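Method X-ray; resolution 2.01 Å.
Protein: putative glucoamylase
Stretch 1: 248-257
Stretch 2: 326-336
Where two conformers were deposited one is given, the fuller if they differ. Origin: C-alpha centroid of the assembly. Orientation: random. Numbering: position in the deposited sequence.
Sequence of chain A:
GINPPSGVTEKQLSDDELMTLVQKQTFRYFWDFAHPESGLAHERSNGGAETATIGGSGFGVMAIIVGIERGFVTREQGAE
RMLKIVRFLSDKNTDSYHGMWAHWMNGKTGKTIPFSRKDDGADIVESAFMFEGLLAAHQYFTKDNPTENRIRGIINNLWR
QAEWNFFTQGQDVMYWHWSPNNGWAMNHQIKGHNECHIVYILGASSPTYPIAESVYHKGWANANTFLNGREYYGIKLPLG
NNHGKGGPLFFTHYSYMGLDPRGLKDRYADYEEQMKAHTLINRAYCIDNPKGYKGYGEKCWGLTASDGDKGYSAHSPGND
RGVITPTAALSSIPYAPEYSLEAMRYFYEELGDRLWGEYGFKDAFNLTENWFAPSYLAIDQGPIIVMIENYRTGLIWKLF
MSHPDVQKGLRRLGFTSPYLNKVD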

# COMPACT_ATOMS: atom_id res chain seq x y z
N PRO A 248 9.44 -9.48 -1.59
CA PRO A 248 9.50 -8.07 -2.00
C PRO A 248 9.17 -7.13 -0.82
O PRO A 248 8.25 -7.41 0.01
CB PRO A 248 8.43 -7.96 -3.09
CG PRO A 248 8.00 -9.36 -3.42
CD PRO A 248 8.37 -10.25 -2.27
N LEU A 249 9.92 -6.03 -0.72
CA LEU A 249 9.85 -5.16 0.48
C LEU A 249 8.49 -4.47 0.63
O LEU A 249 8.14 -4.07 1.75
CB LEU A 249 11.03 -4.17 0.58
CG LEU A 249 11.31 -3.53 1.95
CD1 LEU A 249 11.36 -4.53 3.13
CD2 LEU A 249 12.58 -2.71 1.87
N PHE A 250 7.69 -4.37 -0.45
CA PHE A 250 6.37 -3.73 -0.30
C PHE A 250 5.42 -4.48 0.64
O PHE A 250 4.40 -3.92 1.05
CB PHE A 250 5.68 -3.47 -1.66
CG PHE A 250 4.91 -4.67 -2.23
CD1 PHE A 250 5.58 -5.65 -2.97
CD2 PHE A 250 3.55 -4.82 -2.01
CE1 PHE A 250 4.90 -6.74 -3.53
CE2 PHE A 250 2.85 -5.91 -2.58
CZ PHE A 250 3.53 -6.87 -3.32
N PHE A 251 5.72 -5.74 0.97
CA PHE A 251 4.95 -6.44 1.99
C PHE A 251 4.94 -5.67 3.35
O PHE A 251 4.01 -5.82 4.12
CB PHE A 251 5.48 -7.86 2.24
CG PHE A 251 5.28 -8.86 1.09
CD1 PHE A 251 4.61 -8.55 -0.08
CD2 PHE A 251 5.81 -10.16 1.23
CE1 PHE A 251 4.44 -9.50 -1.08
CE2 PHE A 251 5.65 -11.10 0.24
CZ PHE A 251 4.93 -10.78 -0.91
N THR A 252 5.96 -4.83 3.62
CA THR A 252 6.00 -4.01 4.86
C THR A 252 5.32 -2.65 4.70
O THR A 252 5.34 -1.84 5.63
CB THR A 252 7.45 -3.79 5.33
OG1 THR A 252 8.12 -2.90 4.41
CG2 THR A 252 8.17 -5.15 5.43
N HIS A 253 4.71 -2.40 3.53
CA HIS A 253 4.12 -1.12 3.23
C HIS A 253 2.58 -1.14 3.10
O HIS A 253 1.93 -0.33 3.68
CB HIS A 253 4.69 -0.51 1.93
CG HIS A 253 6.17 -0.42 1.92
ND1 HIS A 253 6.90 -0.50 0.76
CD2 HIS A 253 7.07 -0.36 2.94
CE1 HIS A 253 8.19 -0.46 1.06
NE2 HIS A 253 8.32 -0.35 2.38
N TYR A 254 2.01 -1.98 2.26
CA TYR A 254 0.61 -1.72 1.85
C TYR A 254 -0.46 -1.79 2.97
O TYR A 254 -1.38 -0.99 2.99
CB TYR A 254 0.18 -2.61 0.66
CG TYR A 254 0.84 -2.40 -0.68
CD1 TYR A 254 1.84 -1.46 -0.87
CD2 TYR A 254 0.44 -3.17 -1.78
CE1 TYR A 254 2.45 -1.31 -2.11
CE2 TYR A 254 1.03 -3.02 -3.01
CZ TYR A 254 2.04 -2.09 -3.18
OH TYR A 254 2.68 -1.95 -4.41
N SER A 255 -0.36 -2.78 3.84
CA SER A 255 -1.26 -2.94 4.98
C SER A 255 -0.89 -2.04 6.16
O SER A 255 -1.72 -1.87 7.05
CB SER A 255 -1.28 -4.43 5.47
OG SER A 255 -1.86 -5.33 4.51
N TYR A 256 0.30 -1.41 6.13
CA TYR A 256 0.88 -0.68 7.27
C TYR A 256 0.99 0.82 7.01
O TYR A 256 1.78 1.58 7.60
CB TYR A 256 2.22 -1.30 7.67
CG TYR A 256 2.04 -2.78 7.83
CD1 TYR A 256 1.32 -3.29 8.92
CD2 TYR A 256 2.48 -3.67 6.87
CE1 TYR A 256 1.10 -4.66 9.07
CE2 TYR A 256 2.26 -5.04 6.99
CZ TYR A 256 1.55 -5.53 8.08
OH TYR A 256 1.32 -6.88 8.19
N MSE A 257 0.14 1.24 6.12
CA MSE A 257 -0.05 2.65 5.80
C MSE A 257 -0.97 3.27 6.86
O MSE A 257 -0.71 4.34 7.41
CB MSE A 257 -0.69 2.73 4.41
CG MSE A 257 -0.09 3.76 3.60
SE MSE A 257 1.22 3.16 2.32
CE MSE A 257 0.36 4.33 0.97
N PRO A 326 13.02 2.43 -6.14
CA PRO A 326 13.05 3.42 -5.07
C PRO A 326 11.99 3.29 -3.99
O PRO A 326 12.30 3.58 -2.83
CB PRO A 326 12.91 4.75 -5.82
CG PRO A 326 13.68 4.50 -7.08
CD PRO A 326 13.27 3.08 -7.45
N THR A 327 10.77 2.86 -4.35
CA THR A 327 9.75 2.72 -3.33
C THR A 327 10.11 1.74 -2.22
O THR A 327 9.59 1.89 -1.13
CB THR A 327 8.36 2.40 -3.91
OG1 THR A 327 7.36 2.60 -2.90
CG2 THR A 327 8.28 0.94 -4.43
N ALA A 328 11.00 0.77 -2.48
CA ALA A 328 11.46 -0.20 -1.46
C ALA A 328 12.11 0.52 -0.27
O ALA A 328 11.56 0.51 0.84
CB ALA A 328 12.43 -1.26 -2.05
N ALA A 329 13.25 1.17 -0.50
CA ALA A 329 13.95 1.87 0.58
C ALA A 329 13.14 3.05 1.12
O ALA A 329 13.04 3.25 2.34
CB ALA A 329 15.34 2.34 0.13
N LEU A 330 12.55 3.83 0.24
CA LEU A 330 11.97 5.10 0.63
C LEU A 330 10.77 4.86 1.53
O LEU A 330 10.62 5.51 2.58
CB LEU A 330 11.59 5.94 -0.59
CG LEU A 330 12.75 6.37 -1.52
CD1 LEU A 330 12.28 7.39 -2.53
CD2 LEU A 330 13.91 6.89 -0.72
N SER A 331 9.93 3.89 1.16
CA SER A 331 8.72 3.65 1.93
C SER A 331 8.95 2.91 3.26
O SER A 331 8.04 2.81 4.09
CB SER A 331 7.68 2.94 1.09
OG SER A 331 7.37 3.70 -0.07
N SER A 332 10.17 2.38 3.43
CA SER A 332 10.60 1.71 4.63
C SER A 332 11.24 2.69 5.64
O SER A 332 11.78 2.24 6.66
CB SER A 332 11.58 0.58 4.26
OG SER A 332 10.86 -0.57 3.80
N ILE A 333 11.17 3.99 5.34
CA ILE A 333 11.72 5.07 6.18
C ILE A 333 11.34 4.98 7.68
O ILE A 333 12.22 5.15 8.50
CB ILE A 333 11.48 6.50 5.58
CG1 ILE A 333 12.25 7.59 6.37
CG2 ILE A 333 9.99 6.81 5.43
CD1 ILE A 333 12.52 8.88 5.57
N PRO A 334 10.09 4.64 8.05
CA PRO A 334 9.91 4.60 9.50
C PRO A 334 10.60 3.42 10.14
O PRO A 334 10.76 3.40 11.32
CB PRO A 334 8.42 4.47 9.69
CG PRO A 334 7.86 4.02 8.37
CD PRO A 334 8.84 4.38 7.31
N TYR A 335 11.01 2.44 9.35
CA TYR A 335 11.60 1.24 9.92
C TYR A 335 13.12 1.32 10.02
O TYR A 335 13.68 0.71 10.90
CB TYR A 335 11.21 0.03 9.10
CG TYR A 335 9.75 -0.09 8.80
CD1 TYR A 335 8.80 0.13 9.79
CD2 TYR A 335 9.30 -0.48 7.53
CE1 TYR A 335 7.44 -0.01 9.53
CE2 TYR A 335 7.94 -0.63 7.27
CZ TYR A 335 7.02 -0.39 8.27
OH TYR A 335 5.68 -0.59 8.05
N ALA A 336 13.78 2.06 9.13
CA ALA A 336 15.23 2.23 9.17
C ALA A 336 15.56 3.61 8.62
O ALA A 336 16.08 3.74 7.50
CB ALA A 336 15.92 1.14 8.37
O HOH W 1 6.06 0.27 -1.77

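A buried histidine between two segments distant in sequence can organise a whole contact, because its ring offers two nitrogens at the edge and two faces for packing. The putative glucoamylase gives a compact example. Residues 248-257 form a loop whose turns are held by short-range backbone hydrogen bonds, among them Thr 252 N to Leu 249 O (3.0 Å) and His 253 N to Phe 250 O (2.9 Å). Stretch 2 is helical through its first half and then continues in turns. The backbones approach most closely at Leu 249 and Ala 328, whose CA atoms lie 5.6 Å apart; between His 253 and Ser 331 the CA separation is 6.8 Å, leaving room for an imidazole ring. The contact is modest, burying 338 Å² summed over both sides.

Along the helix, Thr 327 is the first residue to take part, and it does so largely through water. Water 1 donates to Thr 327 OG1 at 2.9 Å and is hydrogen-bonded to His 253 ND1 at 2.8 Å, so one ring nitrogen is tied to the helix without direct contact between the two polar groups. One residue on, Ala 328 supplies the apolar part of the interface. Leu 249 CB lies 4.2 Å from Ala 328 CB, an apolar contact, while Leu 249 CD2 rests 3.5 Å from Ala 328 O. Ala 329 and Leu 330 direct their CA-to-CB bonds away from the loop, as expected when a helix presents one side to a neighbour.

The next turn brings Ser 331 toward the loop. Its contribution to the histidine is made through carbon: Ser 331 CB sits 3.5 Å from the centroid of the His 253 ring, only 11° off the ring normal, a CH-pi contact over one face. Ser 332 instead meets the ring at its edge. His 253 NE2 and Ser 332 OG are 2.9 Å apart in a nearly linear hydrogen bond (167°), and either atom could be the donor. Thus the two consecutive serines use the same ring differently, one against its face and the other near its plane. Leu 249 CD2 also packs against this hydroxyl, 3.4 Å from Ser 332 OG.

Beyond the helix, the chain turns through Ile 333 and Pro 334, neither of which touches the loop, and the backbone bond from Tyr 335 N to Ser 332 O (2.8 Å) helps hold this bend. Tyr 335 then points toward stretch 1, and its phenol reaches the loop backbone: Tyr 335 OH donates to Thr 252 O at 2.7 Å. A carbonyl can only accept, so the direction of this bond is unambiguous. The Thr 252 side chain turns back on its own loop, with Thr 252 OG1 donating to Leu 249 O at 2.9 Å, and also packs beside the tyrosine, where Thr 252 OG1 lies 3.7 Å from Tyr 335 CE2. Tyr 256 CB adds a contact 3.6 Å from Tyr 335 OH.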